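PDB 3MZK: protein transport protein SEC16 from Saccharomyces cerevisiae, which helps initiate assembly of the COPII coat that forms transport vesicles at the endoplasmic reticulum, takes part in cargo selection and is also involved in autophagy. Local coordinates for residues B[147-160]-B[172-185]. Sequence-based numbering, arbitrary orientation.
Sequences YRLDINCQMRVLAF and LALSKRDYAIALLV
Asp178 OD2 takes the backbone N-H of Leu149 at 2.7 Å in a nearly straight bond (165°), met on the anti side of the carboxylate, and is shared with the Tyr201 hydroxyl of the second subunit. With CG anti to the backbone N (chi1 -171°), the carboxylate reaches the extended segment 147-149. Asp178 is at the N-cap of helix 179-187, and its OD1 makes a weak capping bond with Ala180 N. OD1 also receives a bond from a water that bridges to Tyr147 O; a second water links Tyr147 N to Arg177 O. The two waters and the direct bond thus tie Tyr147 and Leu149 to the turn between helices 166-175 and 179-187, where Arg177 closes the first helix in a Schellman motif.

Tyr147 lays CB against Lys176 O (3.3 Å). Leu149 wedges CD1 between Asp178 CB, at 3.4 Å, and Lys176 CB, at 3.6 Å, crossing the lysine chain at about a right angle. Beyond it, Leu172 is a knob in a hole formed by Cys153, Arg156, Val157 and Phe160: its CD2 lies 3.7 Å from Arg156 CB, in plane at the edge of the guanidinium, and 4.2 Å from Phe160 CE2 at the ring edge. Arg156 NH2 is hydrogen-bonded to Leu133 O of the second subunit, whose Phe137 packs on Cys153 and Lys176.

Asp150 caps the start of helix 151-162 through OD1 and Cys153 N (2.8 Å). That helix packs on helix 166-175 in an alpha-helical hairpin; residues 172-185 fall within the Sec23-binding domain of Sec16, a family of the TPR clan. Helix 179-187 follows, with Val185 touching Leu170 of helix 166-175 and Leu183 reaching helix 191-203.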
# COMPACT_ATOMS: atom_id res chain seq x y z
N TYR B 147 -21.25 -29.64 8.17
CA TYR B 147 -20.53 -30.55 7.30
C TYR B 147 -19.06 -30.20 7.17
O TYR B 147 -18.65 -29.07 7.43
CB TYR B 147 -21.21 -30.65 5.94
CG TYR B 147 -22.61 -31.20 6.07
CD1 TYR B 147 -22.86 -32.56 5.95
CD2 TYR B 147 -23.68 -30.36 6.35
CE1 TYR B 147 -24.13 -33.06 6.08
CE2 TYR B 147 -24.96 -30.85 6.49
CZ TYR B 147 -25.18 -32.21 6.35
OH TYR B 147 -26.45 -32.71 6.48
N ARG B 148 -18.27 -31.19 6.76
CA ARG B 148 -16.83 -31.08 6.72
C ARG B 148 -16.29 -32.09 5.73
O ARG B 148 -16.71 -33.24 5.72
CB ARG B 148 -16.26 -31.35 8.11
CG ARG B 148 -14.76 -31.41 8.17
CD ARG B 148 -14.29 -31.91 9.51
NE ARG B 148 -12.85 -31.76 9.65
CZ ARG B 148 -12.26 -30.75 10.28
NH1 ARG B 148 -13.00 -29.81 10.85
NH2 ARG B 148 -10.94 -30.69 10.36
N LEU B 149 -15.35 -31.66 4.89
CA LEU B 149 -14.76 -32.53 3.88
C LEU B 149 -14.09 -33.76 4.50
O LEU B 149 -13.34 -33.64 5.46
CB LEU B 149 -13.75 -31.76 3.03
CG LEU B 149 -14.25 -31.26 1.68
CD1 LEU B 149 -15.57 -30.52 1.79
CD2 LEU B 149 -13.19 -30.40 1.02
N ASP B 150 -14.37 -34.93 3.93
CA ASP B 150 -13.69 -36.16 4.34
C ASP B 150 -12.31 -36.25 3.68
O ASP B 150 -11.94 -35.37 2.90
CB ASP B 150 -14.53 -37.40 4.00
CG ASP B 150 -14.85 -37.51 2.52
OD1 ASP B 150 -14.23 -36.80 1.70
OD2 ASP B 150 -15.73 -38.32 2.17
N ILE B 151 -11.57 -37.30 3.99
CA ILE B 151 -10.22 -37.47 3.44
C ILE B 151 -10.23 -37.39 1.91
O ILE B 151 -9.42 -36.68 1.31
CB ILE B 151 -9.56 -38.78 3.91
N ASN B 152 -11.16 -38.10 1.28
CA ASN B 152 -11.28 -38.07 -0.17
C ASN B 152 -11.40 -36.66 -0.72
O ASN B 152 -10.52 -36.19 -1.43
CB ASN B 152 -12.47 -38.91 -0.64
CG ASN B 152 -12.16 -40.39 -0.68
OD1 ASN B 152 -11.01 -40.79 -0.82
ND2 ASN B 152 -13.20 -41.21 -0.56
N CYS B 153 -12.50 -35.98 -0.38
CA CYS B 153 -12.73 -34.62 -0.85
C CYS B 153 -11.56 -33.72 -0.49
O CYS B 153 -11.16 -32.87 -1.27
CB CYS B 153 -14.02 -34.06 -0.24
SG CYS B 153 -15.50 -35.02 -0.56
N GLN B 154 -11.02 -33.91 0.70
CA GLN B 154 -9.89 -33.12 1.15
C GLN B 154 -8.71 -33.27 0.18
O GLN B 154 -8.06 -32.29 -0.16
CB GLN B 154 -9.48 -33.51 2.56
CG GLN B 154 -8.65 -32.48 3.29
CD GLN B 154 -8.37 -32.89 4.71
OE1 GLN B 154 -8.80 -33.96 5.15
NE2 GLN B 154 -7.65 -32.04 5.44
N MET B 155 -8.45 -34.50 -0.25
CA MET B 155 -7.41 -34.74 -1.25
C MET B 155 -7.72 -34.06 -2.58
O MET B 155 -6.85 -33.47 -3.22
CB MET B 155 -7.21 -36.24 -1.47
CG MET B 155 -6.65 -36.98 -0.26
SD MET B 155 -6.27 -38.71 -0.61
CE MET B 155 -7.83 -39.26 -1.31
N ARG B 156 -8.98 -34.14 -3.00
CA ARG B 156 -9.41 -33.52 -4.25
C ARG B 156 -9.12 -32.02 -4.24
O ARG B 156 -8.59 -31.47 -5.21
CB ARG B 156 -10.90 -33.76 -4.49
CG ARG B 156 -11.24 -35.21 -4.81
CD ARG B 156 -12.70 -35.35 -5.24
NE ARG B 156 -13.02 -34.58 -6.44
CZ ARG B 156 -12.81 -35.01 -7.68
NH1 ARG B 156 -12.27 -36.21 -7.90
NH2 ARG B 156 -13.13 -34.24 -8.72
N VAL B 157 -9.48 -31.36 -3.14
CA VAL B 157 -9.25 -29.93 -3.00
C VAL B 157 -7.77 -29.58 -3.11
O VAL B 157 -7.40 -28.62 -3.79
CB VAL B 157 -9.78 -29.41 -1.65
CG1 VAL B 157 -9.38 -27.96 -1.45
CG2 VAL B 157 -11.29 -29.55 -1.60
N LEU B 158 -6.92 -30.37 -2.46
CA LEU B 158 -5.49 -30.13 -2.54
C LEU B 158 -5.00 -30.28 -3.97
O LEU B 158 -4.32 -29.40 -4.50
CB LEU B 158 -4.72 -31.07 -1.61
CG LEU B 158 -3.19 -30.95 -1.67
CD1 LEU B 158 -2.76 -29.49 -1.65
CD2 LEU B 158 -2.55 -31.70 -0.52
N ALA B 159 -5.37 -31.39 -4.61
CA ALA B 159 -5.01 -31.63 -6.00
C ALA B 159 -5.51 -30.50 -6.91
O ALA B 159 -4.81 -30.07 -7.81
CB ALA B 159 -5.54 -32.97 -6.47
N PHE B 160 -6.73 -30.03 -6.65
CA PHE B 160 -7.28 -28.91 -7.40
C PHE B 160 -6.39 -27.69 -7.27
O PHE B 160 -6.12 -27.01 -8.26
CB PHE B 160 -8.70 -28.59 -6.91
CG PHE B 160 -9.78 -29.32 -7.66
CD1 PHE B 160 -9.69 -29.51 -9.02
CD2 PHE B 160 -10.88 -29.81 -6.99
CE1 PHE B 160 -10.68 -30.17 -9.71
CE2 PHE B 160 -11.88 -30.48 -7.67
CZ PHE B 160 -11.78 -30.66 -9.03
N LEU B 172 -16.44 -27.50 -5.19
CA LEU B 172 -16.48 -28.75 -4.46
C LEU B 172 -16.72 -28.52 -2.97
O LEU B 172 -17.48 -29.25 -2.33
CB LEU B 172 -15.20 -29.55 -4.69
CG LEU B 172 -15.10 -30.83 -3.86
CD1 LEU B 172 -16.32 -31.72 -4.09
CD2 LEU B 172 -13.81 -31.58 -4.16
N ALA B 173 -16.08 -27.50 -2.41
CA ALA B 173 -16.21 -27.21 -0.98
C ALA B 173 -17.63 -26.75 -0.65
O ALA B 173 -18.15 -27.04 0.43
CB ALA B 173 -15.20 -26.16 -0.56
N LEU B 174 -18.24 -26.02 -1.57
CA LEU B 174 -19.60 -25.53 -1.36
C LEU B 174 -20.64 -26.64 -1.54
O LEU B 174 -21.65 -26.66 -0.84
CB LEU B 174 -19.90 -24.36 -2.31
CG LEU B 174 -19.18 -23.04 -2.05
CD1 LEU B 174 -19.62 -22.00 -3.07
CD2 LEU B 174 -19.44 -22.55 -0.64
N SER B 175 -20.38 -27.56 -2.46
CA SER B 175 -21.33 -28.63 -2.74
C SER B 175 -21.34 -29.66 -1.62
O SER B 175 -22.26 -30.47 -1.52
CB SER B 175 -21.02 -29.30 -4.08
OG SER B 175 -19.85 -30.08 -4.01
N LYS B 176 -20.32 -29.62 -0.78
CA LYS B 176 -20.25 -30.50 0.38
C LYS B 176 -20.55 -29.71 1.64
O LYS B 176 -20.47 -30.24 2.76
CB LYS B 176 -18.87 -31.16 0.48
CG LYS B 176 -18.54 -32.07 -0.70
CD LYS B 176 -19.50 -33.24 -0.79
CE LYS B 176 -19.18 -34.14 -1.97
NZ LYS B 176 -20.10 -35.31 -2.05
N ARG B 177 -20.90 -28.44 1.45
CA ARG B 177 -21.29 -27.55 2.54
C ARG B 177 -20.21 -27.37 3.60
O ARG B 177 -20.52 -27.18 4.77
CB ARG B 177 -22.60 -28.01 3.18
CG ARG B 177 -23.78 -28.09 2.23
CD ARG B 177 -25.10 -28.13 2.98
NE ARG B 177 -25.32 -26.90 3.73
CZ ARG B 177 -26.38 -26.66 4.51
NH1 ARG B 177 -27.32 -27.58 4.65
NH2 ARG B 177 -26.48 -25.50 5.15
N ASP B 178 -18.95 -27.43 3.19
CA ASP B 178 -17.85 -27.16 4.10
C ASP B 178 -17.39 -25.72 3.94
O ASP B 178 -16.52 -25.42 3.13
CB ASP B 178 -16.68 -28.11 3.84
CG ASP B 178 -15.61 -28.01 4.91
OD1 ASP B 178 -15.44 -26.92 5.50
OD2 ASP B 178 -14.93 -29.03 5.17
N TYR B 179 -17.99 -24.83 4.73
CA TYR B 179 -17.80 -23.41 4.53
C TYR B 179 -16.46 -22.90 5.06
O TYR B 179 -16.07 -21.77 4.78
CB TYR B 179 -18.97 -22.62 5.13
CG TYR B 179 -20.31 -23.02 4.54
CD1 TYR B 179 -20.67 -22.61 3.27
CD2 TYR B 179 -21.20 -23.79 5.27
CE1 TYR B 179 -21.90 -22.97 2.73
CE2 TYR B 179 -22.43 -24.16 4.74
CZ TYR B 179 -22.77 -23.74 3.47
OH TYR B 179 -23.99 -24.11 2.94
N ALA B 180 -15.77 -23.73 5.83
CA ALA B 180 -14.47 -23.36 6.35
C ALA B 180 -13.46 -23.26 5.21
O ALA B 180 -12.89 -22.20 4.96
CB ALA B 180 -14.00 -24.36 7.40
N ILE B 181 -13.24 -24.37 4.51
CA ILE B 181 -12.31 -24.39 3.38
C ILE B 181 -12.85 -23.52 2.27
O ILE B 181 -12.08 -22.95 1.49
CB ILE B 181 -12.11 -25.80 2.81
CG1 ILE B 181 -12.92 -26.81 3.60
CG2 ILE B 181 -10.63 -26.18 2.79
CD1 ILE B 181 -12.63 -28.23 3.23
N ALA B 182 -14.17 -23.43 2.18
CA ALA B 182 -14.78 -22.56 1.18
C ALA B 182 -14.24 -21.15 1.39
O ALA B 182 -13.80 -20.50 0.44
CB ALA B 182 -16.29 -22.60 1.30
N LEU B 183 -14.27 -20.69 2.64
CA LEU B 183 -13.74 -19.38 2.99
C LEU B 183 -12.26 -19.26 2.66
O LEU B 183 -11.82 -18.29 2.04
CB LEU B 183 -13.99 -19.06 4.47
CG LEU B 183 -15.44 -18.70 4.82
CD1 LEU B 183 -15.61 -18.47 6.32
CD2 LEU B 183 -15.89 -17.48 4.03
N LEU B 184 -11.49 -20.27 3.06
CA LEU B 184 -10.06 -20.32 2.77
C LEU B 184 -9.79 -20.21 1.27
O LEU B 184 -9.08 -19.31 0.82
CB LEU B 184 -9.45 -21.59 3.34
CG LEU B 184 -9.54 -21.65 4.86
CD1 LEU B 184 -9.01 -22.97 5.40
CD2 LEU B 184 -8.80 -20.47 5.46
N VAL B 185 -10.35 -21.13 0.49
CA VAL B 185 -10.17 -21.10 -0.95
C VAL B 185 -10.63 -19.75 -1.49
O VAL B 185 -9.95 -19.13 -2.31
CB VAL B 185 -10.95 -22.23 -1.65
CG1 VAL B 185 -10.94 -22.03 -3.15
CG2 VAL B 185 -10.36 -23.58 -1.28
O HOH W 1 -21.08 -26.84 7.54
O HOH W 2 -16.91 -27.01 7.91